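Local coordinates for protein putative transcriptional regulator (Clostridium difficile, PDB 3QI7) that is of unknown function but has a periplasmic-binding-protein-like fold and probably binds a small ligand, perhaps a sugar, as a putative lipoprotein or transcriptional regulator, at residues N206-K209 against Q210-E214; E214-E217 against K218-K222; T352-T355 against E356-N360. One frame throughout, in Å; residues are numbered along the deposited sequence.

How the contacts relate
Contacts 1 and 2 are consecutive parts of one helix, 203-223, with centres 12 Å apart; Glu-214 ends the first and begins the second. This helix links strands 191-196 and 228-231 of the three-stranded parallel sheet and lies beside helix 234-247, far out on the chain. Contact 3 comes later in the sequence, in the turn between the antiparallel strands 349-353 and 361-370 of the larger mixed sheet. Its centre is 42 Å from those of both helical contacts, with nearest atoms about 30 Å away from contact 1 and 31 Å from contact 2. In this periplasmic-binding-protein-like fold, contacts 1 and 3 thus fall on opposite sides of the chain's centre.

Contact 1 of 3, residues N206-K209 against Q210-E214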
ATOM      1  N   ASN A 206      23.876  -8.021  -8.189  1.00 31.97           N
ATOM      2  CA  ASN A 206      24.443  -9.317  -7.820  1.00 32.92           C
ATOM      3  C   ASN A 206      25.405  -9.222  -6.613  1.00 32.53           C
ATOM      4  O   ASN A 206      25.545 -10.187  -5.861  1.00 32.48           O
ATOM      5  CB  ASN A 206      25.144 -10.014  -9.004  1.00 35.46           C
ATOM      6  CG  ASN A 206      24.172 -10.809  -9.899  1.00 43.49           C
ATOM      7  OD1 ASN A 206      23.110 -11.308  -9.458  1.00 47.85           O
ATOM      8  ND2 ASN A 206      24.557 -10.955 -11.164  1.00 44.19           N
ATOM      9  N   LYS A 207      26.077  -8.078  -6.444  1.00 33.83           N
ATOM     10  CA  LYS A 207      26.912  -7.836  -5.259  1.00 34.91           C
ATOM     11  C   LYS A 207      26.008  -7.797  -4.014  1.00 32.51           C
ATOM     12  O   LYS A 207      26.315  -8.421  -2.989  1.00 32.70           O
ATOM     13  CB  LYS A 207      27.729  -6.542  -5.402  1.00 35.32           C
ATOM     14  CG  LYS A 207      28.756  -6.565  -6.531  1.00 45.00           C
ATOM     15  CD  LYS A 207      29.559  -5.258  -6.576  1.00 50.24           C
ATOM     16  CE  LYS A 207      30.920  -5.444  -7.240  1.00 55.44           C
ATOM     17  NZ  LYS A 207      30.812  -6.050  -8.599  1.00 55.14           N
ATOM     18  N   VAL A 208      24.877  -7.101  -4.110  1.00 30.77           N
ATOM     19  CA  VAL A 208      23.919  -7.074  -3.015  1.00 28.75           C
ATOM     20  C   VAL A 208      23.381  -8.476  -2.658  1.00 29.63           C
ATOM     21  O   VAL A 208      23.364  -8.872  -1.480  1.00 27.19           O
ATOM     22  CB  VAL A 208      22.744  -6.129  -3.312  1.00 28.59           C
ATOM     23  CG1 VAL A 208      21.606  -6.319  -2.260  1.00 28.04           C
ATOM     24  CG2 VAL A 208      23.253  -4.677  -3.382  1.00 30.32           C
ATOM     25  N   LYS A 209      22.944  -9.216  -3.676  1.00 31.37           N
ATOM     26  CA  LYS A 209      22.552 -10.614  -3.511  1.00 29.72           C
ATOM     27  C   LYS A 209      23.612 -11.446  -2.789  1.00 27.97           C
ATOM     28  O   LYS A 209      23.297 -12.146  -1.833  1.00 29.20           O
ATOM     29  CB  LYS A 209      22.241 -11.240  -4.868  1.00 30.01           C
ATOM     30  CG  LYS A 209      21.821 -12.693  -4.772  1.00 31.31           C
ATOM     31  CD  LYS A 209      21.621 -13.305  -6.146  1.00 40.62           C
ATOM     32  CE  LYS A 209      20.254 -12.982  -6.724  1.00 41.85           C
ATOM     33  NZ  LYS A 209      20.159 -13.681  -8.051  1.00 45.58           N
ATOM     34  N   GLN A 210      24.864 -11.377  -3.232  1.00 31.38           N
ATOM     35  CA  GLN A 210      25.943 -12.143  -2.569  1.00 29.93           C
ATOM     36  C   GLN A 210      26.159 -11.682  -1.136  1.00 29.87           C
ATOM     37  O   GLN A 210      26.358 -12.491  -0.234  1.00 29.20           O
ATOM     38  CB  GLN A 210      27.272 -12.069  -3.328  1.00 31.58           C
ATOM     39  CG  GLN A 210      27.232 -12.814  -4.650  1.00 38.69           C
ATOM     40  CD  GLN A 210      28.600 -13.235  -5.171  1.00 43.93           C
ATOM     41  OE1 GLN A 210      28.904 -13.068  -6.365  1.00 42.18           O
ATOM     42  NE2 GLN A 210      29.429 -13.806  -4.285  1.00 43.64           N
ATOM     43  N   PHE A 211      26.107 -10.371  -0.933  1.00 30.84           N
ATOM     44  CA  PHE A 211      26.273  -9.804   0.391  1.00 29.22           C
ATOM     45  C   PHE A 211      25.175 -10.339   1.335  1.00 28.56           C
ATOM     46  O   PHE A 211      25.468 -10.799   2.480  1.00 29.05           O
ATOM     47  CB  PHE A 211      26.241  -8.271   0.331  1.00 30.67           C
ATOM     48  CG  PHE A 211      26.373  -7.619   1.680  1.00 31.83           C
ATOM     49  CD1 PHE A 211      25.255  -7.409   2.472  1.00 31.22           C
ATOM     50  CD2 PHE A 211      27.629  -7.243   2.175  1.00 33.88           C
ATOM     51  CE1 PHE A 211      25.376  -6.832   3.723  1.00 30.46           C
ATOM     52  CE2 PHE A 211      27.751  -6.663   3.428  1.00 31.26           C
ATOM     53  CZ  PHE A 211      26.639  -6.470   4.205  1.00 27.58           C
ATOM     54  N   LEU A 212      23.931 -10.254   0.876  1.00 27.45           N
ATOM     55  CA  LEU A 212      22.796 -10.693   1.691  1.00 28.27           C
ATOM     56  C   LEU A 212      22.884 -12.174   2.032  1.00 26.99           C
ATOM     57  O   LEU A 212      22.748 -12.546   3.208  1.00 29.17           O
ATOM     58  CB  LEU A 212      21.453 -10.361   1.066  1.00 27.71           C
ATOM     59  CG  LEU A 212      21.005  -8.905   1.062  1.00 30.58           C
ATOM     60  CD1 LEU A 212      19.838  -8.774   0.073  1.00 25.00           C
ATOM     61  CD2 LEU A 212      20.610  -8.424   2.469  1.00 24.71           C
ATOM     62  N   ASN A 213      23.154 -13.009   1.036  1.00 26.97           N
ATOM     63  CA  ASN A 213      23.247 -14.428   1.287  1.00 24.95           C
ATOM     64  C   ASN A 213      24.280 -14.772   2.347  1.00 26.81           C
ATOM     65  O   ASN A 213      24.007 -15.573   3.264  1.00 27.64           O
ATOM     66  CB  ASN A 213      23.440 -15.202  -0.020  1.00 28.66           C
ATOM     67  CG  ASN A 213      22.134 -15.304  -0.811  1.00 27.33           C
ATOM     68  OD1 ASN A 213      21.069 -15.510  -0.224  1.00 31.57           O
ATOM     69  ND2 ASN A 213      22.209 -15.148  -2.129  1.00 29.95           N
ATOM     70  N   GLU A 214      25.455 -14.158   2.249  1.00 28.80           N
ATOM     71  CA  GLU A 214      26.510 -14.441   3.214  0.50 30.43           C
ATOM     72  C   GLU A 214      26.175 -13.893   4.594  1.00 29.64           C
ATOM     73  O   GLU A 214      26.392 -14.581   5.585  1.00 33.08           O
ATOM     74  CB  GLU A 214      27.861 -13.928   2.727  0.50 32.55           C
ATOM     75  CG  GLU A 214      28.313 -14.625   1.470  0.50 30.52           C
ATOM     76  CD  GLU A 214      28.449 -16.134   1.642  0.50 35.14           C
ATOM     77  OE1 GLU A 214      29.061 -16.572   2.646  0.50 28.62           O
ATOM     78  OE2 GLU A 214      27.940 -16.873   0.766  0.50 33.00           O
TER
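Within helix 203-223, Val-208 and Leu-212 form an apolar pair one turn apart, while Lys-209 and Asn-213 lie alongside each other on another flank. Val-208 CG1 touches Leu-212 CD1 at 3.8 Å, the two side chains running alongside each other. CG1 reaches forward because it lies anti to the backbone N (chi1 169°), beside the carbonyl carbon. Leu-212 N donates to Val-208 O at 2.8 Å, and Leu-212 CG comes within 3.5 Å of the same oxygen, joining backbone bond and side-chain packing. The helix belongs to a beta-alpha-beta connection between parallel strands 191-196 and 228-231: Leu-212 rests on Thr-196, Phe-211 on Val-194 and Thr-196, and Val-208 on Ile-199 of the loop leading into the helix. On the flank facing helix 234-247, the aliphatic Lys-209 CG lies 3.6 Å from Asn-213 ND2, and both side chains meet Val-239. That amide nitrogen is also 3.2 Å from Lys-209 O, but is not hydrogen-bonded to it; the carbonyl is instead gripped by Asn-213 N at 3.0 Å, with a nearly straight N-H...O angle of 170°. At the more exposed edge, Gln-210 CG packs 3.3 Å from Asn-206 O.

Contact 2 of 3, residues E214-E217 against K218-K222; sequences EDIE and KQVKK
Backbone i to i+4 bonds tie Asp-215 to Gln-219 and Ile-216 to Val-220, with the Gln-219 N to Asp-215 O link measuring 2.9 Å, in regular alpha-helical geometry. They lie towards the C-terminal end of helix 203-223, the helical arm of a beta-alpha-beta connection that packs over strands 159-164 and 191-196. One turn apart on the sheet-facing side, the Asp-215 carboxylate and Gln-219 amide repeat this pairing through their side chains. Gln-219 NE2 donates to Asp-215 OD2 at 3.1 Å, almost straight at 171°. The acceptor lies in the plane of the amide, yet the donor meets the syn side of OD2 from 30° outside the carboxylate plane; the two flat groups are turned 55° against each other. A bend at chi2 swings the Gln-219 amide round so that NE2 reaches OD2, and Gln-219 CG packs 3.5 Å from the same Asp-215 OD2. Tyr-162 OH also bonds to OD2, so this oxygen of a buried aspartate has two polar partners that help fix the rotation of the carboxylate. The other oxygen, OD1, accepts a 2.6 Å bond from a water, which in turn takes a weak bond from Lys-218 NZ. This water bridges the two charged groups, since NZ stays 4.6 Å from OD1 and makes no direct salt bridge with it. The proximity of the ammonium group would probably favour the ionised carboxylate. Towards helix 234-247, Glu-217 is drawn to a different partner, its OE2 forming a salt bridge with Lys-243. Ile-216 and Val-220 line the neighbouring apolar face, both touching Leu-247 and Tyr-249. Their own contact is loose, and Val-220 CG2 sits closer to the backbone, 3.5 Å from Ile-216 O.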
ATOM      1  N   GLU A 214      25.455 -14.158   2.249  1.00 28.80           N
ATOM      2  CA  GLU A 214      26.510 -14.441   3.214  0.50 30.43           C
ATOM      3  C   GLU A 214      26.175 -13.893   4.594  1.00 29.64           C
ATOM      4  O   GLU A 214      26.392 -14.581   5.585  1.00 33.08           O
ATOM      5  CB  GLU A 214      27.861 -13.928   2.727  0.50 32.55           C
ATOM      6  CG  GLU A 214      28.313 -14.625   1.470  0.50 30.52           C
ATOM      7  CD  GLU A 214      28.449 -16.134   1.642  0.50 35.14           C
ATOM      8  OE1 GLU A 214      29.061 -16.572   2.646  0.50 28.62           O
ATOM      9  OE2 GLU A 214      27.940 -16.873   0.766  0.50 33.00           O
ATOM     10  N   ASP A 215      25.600 -12.693   4.667  1.00 26.95           N
ATOM     11  CA  ASP A 215      25.297 -12.090   5.973  1.00 25.93           C
ATOM     12  C   ASP A 215      24.172 -12.847   6.724  1.00 26.93           C
ATOM     13  O   ASP A 215      24.284 -13.142   7.936  1.00 27.82           O
ATOM     14  CB  ASP A 215      24.948 -10.629   5.835  1.00 25.94           C
ATOM     15  CG  ASP A 215      25.048  -9.900   7.169  1.00 27.87           C
ATOM     16  OD1 ASP A 215      26.198  -9.613   7.582  1.00 32.51           O
ATOM     17  OD2 ASP A 215      23.996  -9.677   7.812  1.00 25.87           O
ATOM     18  N   ILE A 216      23.118 -13.184   5.986  1.00 24.21           N
ATOM     19  CA  ILE A 216      22.007 -13.970   6.535  1.00 25.30           C
ATOM     20  C   ILE A 216      22.505 -15.278   7.119  1.00 25.76           C
ATOM     21  O   ILE A 216      22.190 -15.592   8.260  1.00 25.71           O
ATOM     22  CB  ILE A 216      20.885 -14.191   5.485  1.00 24.39           C
ATOM     23  CG1 ILE A 216      20.227 -12.842   5.145  1.00 29.70           C
ATOM     24  CG2 ILE A 216      19.831 -15.193   6.005  1.00 24.79           C
ATOM     25  CD1 ILE A 216      19.359 -12.860   3.938  1.00 28.08           C
ATOM     26  N   GLU A 217      23.301 -16.039   6.374  1.00 26.92           N
ATOM     27  CA  GLU A 217      23.929 -17.220   6.966  1.00 29.36           C
ATOM     28  C   GLU A 217      24.616 -16.922   8.311  1.00 30.82           C
ATOM     29  O   GLU A 217      24.479 -17.672   9.276  1.00 30.77           O
ATOM     30  CB  GLU A 217      24.941 -17.845   5.995  1.00 29.57           C
ATOM     31  CG  GLU A 217      24.260 -18.465   4.787  1.00 33.35           C
ATOM     32  CD  GLU A 217      25.253 -19.074   3.822  1.00 46.22           C
ATOM     33  OE1 GLU A 217      26.328 -19.517   4.289  1.00 45.91           O
ATOM     34  OE2 GLU A 217      24.941 -19.107   2.610  1.00 48.55           O
ATOM     35  N   LYS A 218      25.321 -15.795   8.375  1.00 32.30           N
ATOM     36  CA  LYS A 218      26.026 -15.396   9.593  1.00 33.03           C
ATOM     37  C   LYS A 218      25.097 -15.130  10.754  1.00 29.91           C
ATOM     38  O   LYS A 218      25.387 -15.515  11.906  1.00 28.15           O
ATOM     39  CB  LYS A 218      26.945 -14.182   9.325  1.00 34.46           C
ATOM     40  CG  LYS A 218      28.142 -14.564   8.457  1.00 41.19           C
ATOM     41  CD  LYS A 218      29.302 -13.577   8.554  1.00 45.14           C
ATOM     42  CE  LYS A 218      29.060 -12.301   7.758  1.00 41.38           C
ATOM     43  NZ  LYS A 218      30.357 -11.596   7.534  1.00 39.42           N
ATOM     44  N   GLN A 219      23.978 -14.468  10.455  1.00 29.43           N
ATOM     45  CA  GLN A 219      23.028 -14.080  11.478  1.00 28.01           C
ATOM     46  C   GLN A 219      22.316 -15.305  12.059  1.00 29.62           C
ATOM     47  O   GLN A 219      22.070 -15.361  13.271  1.00 32.29           O
ATOM     48  CB  GLN A 219      22.025 -13.040  10.947  1.00 28.20           C
ATOM     49  CG  GLN A 219      22.662 -11.743  10.366  1.00 26.73           C
ATOM     50  CD  GLN A 219      23.447 -10.915  11.359  1.00 27.70           C
ATOM     51  OE1 GLN A 219      23.387 -11.148  12.565  1.00 29.78           O
ATOM     52  NE2 GLN A 219      24.181  -9.913  10.850  1.00 26.29           N
ATOM     53  N   VAL A 220      22.020 -16.293  11.210  1.00 30.02           N
ATOM     54  CA  VAL A 220      21.443 -17.573  11.654  1.00 29.81           C
ATOM     55  C   VAL A 220      22.424 -18.390  12.522  1.00 33.41           C
ATOM     56  O   VAL A 220      22.030 -19.012  13.508  1.00 34.50           O
ATOM     57  CB  VAL A 220      20.931 -18.416  10.429  1.00 31.64           C
ATOM     58  CG1 VAL A 220      20.501 -19.836  10.856  1.00 29.76           C
ATOM     59  CG2 VAL A 220      19.778 -17.690   9.735  1.00 24.26           C
ATOM     60  N   LYS A 221      23.708 -18.371  12.187  1.00 32.23           N
ATOM     61  CA  LYS A 221      24.708 -19.036  13.034  1.00 35.85           C
ATOM     62  C   LYS A 221      24.817 -18.393  14.412  1.00 35.32           C
ATOM     63  O   LYS A 221      24.987 -19.085  15.426  1.00 36.34           O
ATOM     64  CB  LYS A 221      26.079 -19.035  12.357  1.00 36.06           C
ATOM     65  CG  LYS A 221      26.156 -20.022  11.222  1.00 41.91           C
ATOM     66  CD  LYS A 221      27.536 -20.032  10.569  1.00 49.35           C
ATOM     67  CE  LYS A 221      27.463 -20.525   9.117  1.00 50.70           C
ATOM     68  NZ  LYS A 221      28.557 -21.465   8.827  1.00 57.41           N
ATOM     69  N   LYS A 222      24.677 -17.079  14.449  1.00 33.67           N
ATOM     70  CA  LYS A 222      24.756 -16.332  15.708  0.50 32.84           C
ATOM     71  C   LYS A 222      23.554 -16.568  16.607  1.00 33.77           C
ATOM     72  O   LYS A 222      23.705 -16.881  17.792  1.00 35.74           O
ATOM     73  CB  LYS A 222      24.873 -14.839  15.440  0.50 32.34           C
ATOM     74  CG  LYS A 222      26.220 -14.418  14.984  0.50 26.38           C
ATOM     75  CD  LYS A 222      26.191 -12.999  14.476  0.50 26.96           C
ATOM     76  CE  LYS A 222      25.509 -12.060  15.479  0.50 31.30           C
ATOM     77  NZ  LYS A 222      25.171 -10.722  14.890  0.50 31.55           N
TER
HETATM   78  O   HOH W   1      28.464  -9.647   6.243  1.00 36.50           O

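Contact 3 of 3, residues T352-T355 against E356-N360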
ATOM      1  N   THR A 352      -5.495   5.723  12.053  1.00 20.30           N
ATOM      2  CA  THR A 352      -4.966   6.685  13.012  1.00 23.36           C
ATOM      3  C   THR A 352      -4.929   8.086  12.407  1.00 18.90           C
ATOM      4  O   THR A 352      -4.358   8.262  11.338  1.00 21.70           O
ATOM      5  CB  THR A 352      -3.519   6.274  13.386  1.00 24.16           C
ATOM      6  OG1 THR A 352      -3.521   4.927  13.867  1.00 25.83           O
ATOM      7  CG2 THR A 352      -2.936   7.214  14.455  1.00 29.49           C
ATOM      8  N   PRO A 353      -5.516   9.109  13.073  1.00 23.22           N
ATOM      9  CA  PRO A 353      -5.411  10.422  12.445  1.00 20.17           C
ATOM     10  C   PRO A 353      -3.975  10.984  12.462  1.00 23.75           C
ATOM     11  O   PRO A 353      -3.189  10.665  13.358  1.00 21.54           O
ATOM     12  CB  PRO A 353      -6.362  11.310  13.299  1.00 21.88           C
ATOM     13  CG  PRO A 353      -6.389  10.647  14.638  1.00 23.24           C
ATOM     14  CD  PRO A 353      -6.365   9.151  14.275  1.00 22.94           C
ATOM     15  N   LEU A 354      -3.647  11.835  11.497  1.00 25.30           N
ATOM     16  CA  LEU A 354      -2.322  12.510  11.461  1.00 25.69           C
ATOM     17  C   LEU A 354      -2.013  13.276  12.745  1.00 26.25           C
ATOM     18  O   LEU A 354      -0.942  13.132  13.299  1.00 25.37           O
ATOM     19  CB  LEU A 354      -2.233  13.461  10.265  1.00 26.55           C
ATOM     20  CG  LEU A 354      -0.871  14.128   9.987  1.00 33.44           C
ATOM     21  CD1 LEU A 354       0.229  13.058   9.720  1.00 30.54           C
ATOM     22  CD2 LEU A 354      -1.017  15.075   8.817  1.00 31.07           C
ATOM     23  N   THR A 355      -2.954  14.108  13.176  1.00 25.56           N
ATOM     24  CA  THR A 355      -2.978  14.676  14.488  1.00 27.03           C
ATOM     25  C   THR A 355      -4.452  14.725  14.920  1.00 27.31           C
ATOM     26  O   THR A 355      -5.349  14.553  14.101  1.00 25.17           O
ATOM     27  CB  THR A 355      -2.384  16.124  14.533  1.00 29.29           C
ATOM     28  OG1 THR A 355      -3.244  17.033  13.813  1.00 29.68           O
ATOM     29  CG2 THR A 355      -0.960  16.171  13.943  1.00 31.21           C
ATOM     30  N   GLU A 356      -4.707  14.999  16.189  1.00 28.05           N
ATOM     31  CA  GLU A 356      -6.082  15.068  16.641  1.00 29.05           C
ATOM     32  C   GLU A 356      -6.857  16.126  15.839  1.00 30.14           C
ATOM     33  O   GLU A 356      -8.029  15.929  15.498  1.00 29.96           O
ATOM     34  CB  GLU A 356      -6.174  15.300  18.153  1.00 32.50           C
ATOM     35  CG  GLU A 356      -5.809  16.707  18.607  1.00 29.25           C
ATOM     36  CD  GLU A 356      -5.760  16.867  20.114  1.00 36.20           C
ATOM     37  OE1 GLU A 356      -6.191  15.942  20.845  1.00 28.88           O
ATOM     38  OE2 GLU A 356      -5.299  17.944  20.554  1.00 28.84           O
ATOM     39  N   VAL A 357      -6.200  17.222  15.492  1.00 28.40           N
ATOM     40  CA  VAL A 357      -6.861  18.282  14.729  1.00 27.45           C
ATOM     41  C   VAL A 357      -6.985  17.953  13.245  1.00 27.50           C
ATOM     42  O   VAL A 357      -8.033  18.224  12.656  1.00 25.57           O
ATOM     43  CB  VAL A 357      -6.149  19.632  14.931  1.00 28.62           C
ATOM     44  CG1 VAL A 357      -6.642  20.679  13.920  1.00 31.43           C
ATOM     45  CG2 VAL A 357      -6.349  20.101  16.378  1.00 29.10           C
ATOM     46  N   LEU A 358      -5.939  17.347  12.656  1.00 28.33           N
ATOM     47  CA  LEU A 358      -5.932  16.946  11.232  1.00 25.54           C
ATOM     48  C   LEU A 358      -6.588  15.579  11.084  1.00 27.68           C
ATOM     49  O   LEU A 358      -5.955  14.581  10.712  1.00 24.65           O
ATOM     50  CB  LEU A 358      -4.509  16.971  10.646  1.00 27.06           C
ATOM     51  CG  LEU A 358      -3.721  18.287  10.859  1.00 29.25           C
ATOM     52  CD1 LEU A 358      -2.330  18.243  10.202  1.00 31.26           C
ATOM     53  CD2 LEU A 358      -4.544  19.461  10.357  1.00 27.96           C
ATOM     54  N   TYR A 359      -7.883  15.555  11.382  1.00 25.78           N
ATOM     55  CA  TYR A 359      -8.636  14.307  11.424  1.00 25.19           C
ATOM     56  C   TYR A 359      -8.877  13.755  10.021  1.00 25.46           C
ATOM     57  O   TYR A 359      -9.123  12.552   9.850  1.00 23.18           O
ATOM     58  CB  TYR A 359      -9.957  14.539  12.164  1.00 26.30           C
ATOM     59  CG  TYR A 359     -10.890  15.379  11.366  1.00 27.86           C
ATOM     60  CD1 TYR A 359     -11.714  14.799  10.407  1.00 27.21           C
ATOM     61  CD2 TYR A 359     -10.907  16.756  11.503  1.00 31.21           C
ATOM     62  CE1 TYR A 359     -12.548  15.552   9.630  1.00 28.06           C
ATOM     63  CE2 TYR A 359     -11.742  17.530  10.729  1.00 32.53           C
ATOM     64  CZ  TYR A 359     -12.566  16.929   9.812  1.00 36.72           C
ATOM     65  OH  TYR A 359     -13.391  17.680   9.044  1.00 32.80           O
ATOM     66  N   ASN A 360      -8.811  14.624   9.007  1.00 23.72           N
ATOM     67  CA  ASN A 360      -9.112  14.205   7.645  1.00 23.26           C
ATOM     68  C   ASN A 360      -7.905  13.595   6.922  1.00 23.45           C
ATOM     69  O   ASN A 360      -7.947  13.390   5.695  1.00 23.97           O
ATOM     70  CB  ASN A 360      -9.760  15.322   6.817  1.00 24.55           C
ATOM     71  CG  ASN A 360      -8.809  16.410   6.469  1.00 24.97           C
ATOM     72  OD1 ASN A 360      -7.974  16.771   7.290  1.00 24.82           O
ATOM     73  ND2 ASN A 360      -8.889  16.920   5.239  1.00 27.65           N
TER
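The polar link between Thr-355 and Leu-358 is a side-chain-to-backbone hydrogen bond that spans three residues: Leu-358 N donates to Thr-355 OG1 at 2.9 Å, with an N-H...O angle of 162°. The threonine hydroxyl can reach this amide because chi1 of 68° sets OG1 between its own backbone N and carbonyl carbon, while the methyl CG2 lies anti to the carbonyl carbon. Leu-358 also runs alongside Thr-355, its CG only 3.2 Å from OG1, so the leucine packs closely on the hydroxyl that binds its amide. A backbone bond follows at once: the chain folds through an inverse gamma turn about Leu-358, marked by a weak 3.0 Å bond from Tyr-359 N to Val-357 O. Both bonds lie within the turn where the chain reverses between the two strands. Apolar packing completes the contact. Leu-354 CD2 meets Leu-358 CD1 at 3.7 Å, methyl to methyl, the two side chains running alongside in one direction. Pro-353 CB adds a looser touch, 4.2 Å from Tyr-359 CA. The turn joins antiparallel strands 349-353 and 361-370 as a beta hairpin, which is closed by backbone bonding between Leu-354 and Tyr-361. Beyond it, Leu-354 and Leu-358 rest on helix 125-131, Tyr-359 packs against helix 328-331, and Asn-360 pairs through its backbone with Asn-135 of strand 134-137.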